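Local atomic coordinates of urocanate hydratase (Paenibacillus sp. Soil724D2, PDB entry 7NED), a protein that probably adds water to thiourocanate in bacterial ergothioneine breakdown, as urocanase does to urocanate, with a tightly bound NAD+ as cofactor. Residues Phe344-Gly349 and Ala532-Leu537; Asp436-Thr441 and Thr516-Leu521. One frame throughout, in Å; residues are numbered along the deposited sequence.

Interaction 1: residues Phe344-Gly349 and Ala532-Leu537; sequences FARAIG and ADEVRL
A Schellman motif closing helix 335-344 carries Arg346, which reaches across to Asp533 and Glu534 on helix 529-538. The link is a salt-bridge network within the urocanase C-terminal domain. The Arg346 chain is extended from CG to NE, and this brings its guanidinium to the side of the second helix. NH1 holds two carboxylates at once. It donates to Glu534 OE2 at 2.9 Å, with the acceptor in the guanidinium plane and met nearly along its C-O axis. It also donates to Asp533 OD1 at 2.9 Å, on the anti lone pair. NH2 gives a more bent bond to the same OD1 at 3.1 Å (141°). Both carboxylates stand steeply to the guanidinium, their planes 81° and 82° from it. The turn that presents the arginine ends at Ala347. This residue has positive phi, and its N bonds Phe344 O while Ile348 N bonds Leu343 O. Asp533 is shared, because its OD2 takes a bond from Arg536 NH2 at 3.1 Å, one helical turn on. Glu534 is bent at chi2. Its OE1 makes a salt bridge with Lys538 and also takes a bond from a water that donates to Arg346 O as well, tying the arginine backbone to the same carboxylate. Leu537 CD1 lies 3.8 Å from Arg346 NH1, oblique to the guanidinium.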
# COMPACT_ATOMS: atom_id res chain seq x y z
N PHE A 344 -15.24 13.53 9.83
CA PHE A 344 -14.60 12.31 9.38
C PHE A 344 -15.05 11.10 10.19
O PHE A 344 -15.17 9.99 9.66
CB PHE A 344 -13.07 12.46 9.46
CG PHE A 344 -12.52 13.58 8.60
CD1 PHE A 344 -13.10 13.89 7.38
CD2 PHE A 344 -11.41 14.30 9.01
CE1 PHE A 344 -12.58 14.91 6.58
CE2 PHE A 344 -10.88 15.31 8.20
CZ PHE A 344 -11.49 15.62 7.00
N ALA A 345 -15.32 11.30 11.48
CA ALA A 345 -15.69 10.20 12.35
C ALA A 345 -17.02 9.58 11.96
O ALA A 345 -17.27 8.41 12.30
CB ALA A 345 -15.72 10.67 13.80
N ARG A 346 -17.84 10.28 11.19
CA ARG A 346 -19.06 9.72 10.62
C ARG A 346 -18.93 9.50 9.14
O ARG A 346 -19.95 9.27 8.45
CB ARG A 346 -20.28 10.62 10.92
CG ARG A 346 -20.57 10.84 12.39
CD ARG A 346 -21.94 11.53 12.63
NE ARG A 346 -22.14 11.77 14.07
CZ ARG A 346 -22.87 11.00 14.88
NH1 ARG A 346 -23.53 9.95 14.40
NH2 ARG A 346 -22.95 11.29 16.17
N ALA A 347 -17.71 9.59 8.61
CA ALA A 347 -17.43 9.45 7.19
C ALA A 347 -18.17 10.50 6.37
O ALA A 347 -18.48 10.28 5.20
CB ALA A 347 -17.76 8.04 6.67
N ILE A 348 -18.47 11.65 6.99
CA ILE A 348 -18.87 12.81 6.19
C ILE A 348 -17.62 13.37 5.53
O ILE A 348 -16.60 13.63 6.20
CB ILE A 348 -19.56 13.85 7.07
CG1 ILE A 348 -20.77 13.22 7.78
CG2 ILE A 348 -20.02 15.07 6.21
CD1 ILE A 348 -21.24 13.96 9.05
N GLY A 349 -17.65 13.51 4.21
CA GLY A 349 -16.43 13.87 3.53
C GLY A 349 -16.64 14.47 2.17
O GLY A 349 -17.77 14.63 1.72
N ALA A 532 -19.09 5.31 16.95
CA ALA A 532 -19.90 4.26 17.56
C ALA A 532 -21.38 4.60 17.46
O ALA A 532 -22.22 3.72 17.22
CB ALA A 532 -19.44 4.05 19.01
N ASP A 533 -21.71 5.89 17.59
CA ASP A 533 -23.08 6.30 17.35
C ASP A 533 -23.50 6.05 15.91
O ASP A 533 -24.60 5.55 15.65
CB ASP A 533 -23.23 7.78 17.71
CG ASP A 533 -24.66 8.24 17.65
OD1 ASP A 533 -24.98 9.05 16.75
OD2 ASP A 533 -25.44 7.79 18.50
N GLU A 534 -22.65 6.43 14.96
CA GLU A 534 -22.99 6.21 13.56
C GLU A 534 -23.18 4.74 13.26
O GLU A 534 -24.10 4.38 12.52
CB GLU A 534 -21.91 6.79 12.64
CG GLU A 534 -22.31 6.86 11.16
CD GLU A 534 -23.42 7.91 10.84
OE1 GLU A 534 -23.89 7.92 9.67
OE2 GLU A 534 -23.82 8.72 11.74
N VAL A 535 -22.32 3.86 13.82
CA VAL A 535 -22.51 2.43 13.62
C VAL A 535 -23.92 2.01 14.03
O VAL A 535 -24.63 1.29 13.31
CB VAL A 535 -21.45 1.62 14.39
CG1 VAL A 535 -21.90 0.16 14.52
CG2 VAL A 535 -20.09 1.77 13.70
N ARG A 536 -24.34 2.41 15.23
CA ARG A 536 -25.66 2.00 15.67
C ARG A 536 -26.74 2.62 14.79
O ARG A 536 -27.71 1.95 14.40
CB ARG A 536 -25.87 2.37 17.14
CG ARG A 536 -27.35 2.49 17.48
CD ARG A 536 -27.59 3.25 18.76
NE ARG A 536 -27.54 4.72 18.66
CZ ARG A 536 -28.55 5.51 18.27
NH1 ARG A 536 -29.72 4.99 17.89
NH2 ARG A 536 -28.39 6.82 18.27
N LEU A 537 -26.59 3.90 14.44
CA LEU A 537 -27.62 4.55 13.62
C LEU A 537 -27.81 3.86 12.28
O LEU A 537 -28.92 3.83 11.77
CB LEU A 537 -27.27 6.03 13.39
CG LEU A 537 -27.55 6.97 14.57
CD1 LEU A 537 -27.00 8.34 14.29
CD2 LEU A 537 -29.07 7.03 14.84
O HOH W 1 -22.47 9.65 8.31

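Interaction 2: residues Asp436-Thr441 and Thr516-Leu521; sequences DAASMT and TGLGVL
Ala437 and Ala438 press against Gly519 where a turn in the broken strand 428-441 meets the long helix 502-525. This is a buried, apolar helix-to-turn contact in the urocanase C-terminal domain. The backbones come very close, with Ala438 CA only 4.1 Å from Gly519 CA. At the tight point Ala437 CB sits 3.4 Å from Gly519 CA, closer than carbons usually pack. Ala438 N also lies 3.4 Å from Gly519 CA. Gly519 has no side chain, and the turn lies directly on the helix backbone at this point. Ala438 CB rests 3.6 Å from Gly519 N and reaches toward Leu518.

The packing is looser at Leu518. Its CG lies anti to the backbone N (chi1 -178°), which places CG and CD2 beside the Ala438 methyl. CG approaches that CB to 3.7 Å and CD2 to 3.9 Å. Leu518 also packs on Leu463 and Asn464 of helix 459-469, and on Phe82 of the second subunit. This looser side therefore faces protein rather than solvent. The turn is type I, from Asp436 to Ser439, and is closed by Ser439 N to Asp436 O at 3.0 Å. Asp436 OD1 is held by Arg408 in a salt bridge. The Ala437 side chain is about 14 Å from the bound NAD, so the contact is packing away from the cofactor. With only small methyls, a glycine and one leucine meeting, the contact depends on close shape fit rather than on polar bonds between the two segments.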
# COMPACT_ATOMS: atom_id res chain seq x y z
N ASP A 436 -10.58 11.68 3.38
CA ASP A 436 -11.86 11.05 3.72
C ASP A 436 -11.56 9.92 4.71
O ASP A 436 -10.48 9.38 4.70
CB ASP A 436 -12.53 10.55 2.43
CG ASP A 436 -14.04 10.23 2.57
OD1 ASP A 436 -14.76 10.96 3.17
OD2 ASP A 436 -14.50 9.27 2.01
N ALA A 437 -12.54 9.60 5.51
CA ALA A 437 -12.42 8.65 6.56
C ALA A 437 -11.52 7.41 6.40
O ALA A 437 -10.55 7.39 7.03
CB ALA A 437 -13.73 8.32 7.18
N ALA A 438 -11.78 6.44 5.57
CA ALA A 438 -10.77 5.29 5.61
C ALA A 438 -9.70 5.41 4.53
O ALA A 438 -9.00 4.51 4.27
CB ALA A 438 -11.41 3.96 5.66
N SER A 439 -9.55 6.58 3.99
CA SER A 439 -8.74 6.71 2.80
C SER A 439 -7.49 7.54 2.79
O SER A 439 -6.89 7.80 1.78
CB SER A 439 -9.66 7.03 1.65
OG SER A 439 -10.17 8.27 1.83
N MET A 440 -7.05 7.84 3.97
CA MET A 440 -5.90 8.62 4.16
C MET A 440 -5.17 8.42 5.48
O MET A 440 -5.75 8.49 6.52
CB MET A 440 -6.31 10.05 4.00
CG MET A 440 -5.42 11.05 4.57
SD MET A 440 -4.08 11.25 3.47
CE MET A 440 -4.68 12.49 2.40
N THR A 441 -3.89 8.23 5.37
CA THR A 441 -3.05 8.12 6.53
C THR A 441 -1.95 9.15 6.35
O THR A 441 -1.27 9.12 5.39
CB THR A 441 -2.45 6.71 6.71
OG1 THR A 441 -3.47 5.77 6.90
CG2 THR A 441 -1.49 6.69 7.82
N THR A 516 -17.92 4.65 2.57
CA THR A 516 -18.17 5.33 3.83
C THR A 516 -18.19 4.36 5.00
O THR A 516 -17.75 4.72 6.09
CB THR A 516 -19.48 6.13 3.78
OG1 THR A 516 -20.55 5.31 3.32
CG2 THR A 516 -19.31 7.28 2.79
N GLY A 517 -18.69 3.14 4.79
CA GLY A 517 -18.82 2.22 5.91
C GLY A 517 -17.48 1.90 6.55
O GLY A 517 -17.36 1.87 7.77
N LEU A 518 -16.46 1.67 5.73
CA LEU A 518 -15.15 1.40 6.32
C LEU A 518 -14.61 2.64 7.00
O LEU A 518 -13.91 2.54 8.02
CB LEU A 518 -14.18 0.92 5.23
CG LEU A 518 -12.76 0.55 5.71
CD1 LEU A 518 -12.79 -0.64 6.66
CD2 LEU A 518 -11.84 0.31 4.49
N GLY A 519 -14.92 3.82 6.42
CA GLY A 519 -14.56 5.07 7.05
C GLY A 519 -15.09 5.20 8.47
O GLY A 519 -14.34 5.55 9.39
N VAL A 520 -16.38 4.91 8.67
CA VAL A 520 -16.92 4.95 10.03
C VAL A 520 -16.19 3.95 10.92
O VAL A 520 -15.83 4.26 12.06
CB VAL A 520 -18.43 4.66 10.04
CG1 VAL A 520 -18.92 4.68 11.51
CG2 VAL A 520 -19.15 5.71 9.20
N LEU A 521 -15.98 2.74 10.43
CA LEU A 521 -15.37 1.74 11.30
C LEU A 521 -13.93 2.10 11.63
O LEU A 521 -13.45 1.75 12.71
CB LEU A 521 -15.41 0.34 10.68
CG LEU A 521 -16.78 -0.31 10.51
CD1 LEU A 521 -16.65 -1.80 10.29
CD2 LEU A 521 -17.60 -0.05 11.80

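Interaction 2 is fully buried and apolar. Interaction 1 lies nearer the surface and is mainly ionic. Their centres are 10 Å apart, and the two contacts touch. Phe344 O packs on Ala437 CB, and Ala347 CB packs on Thr516 O, so the 344-349 turn also lies against both partners of interaction 2. Val535 CG2 meets Leu521 CD2 at 3.6 Å, joining the apolar sides of helices 502-525 and 529-538, which follow each other in the chain. All four segments belong to the urocanase C-terminal domain. Charged groups join the outlying helix to the turn, while backbone and methyl packing joins the inner helix to strand 428-441.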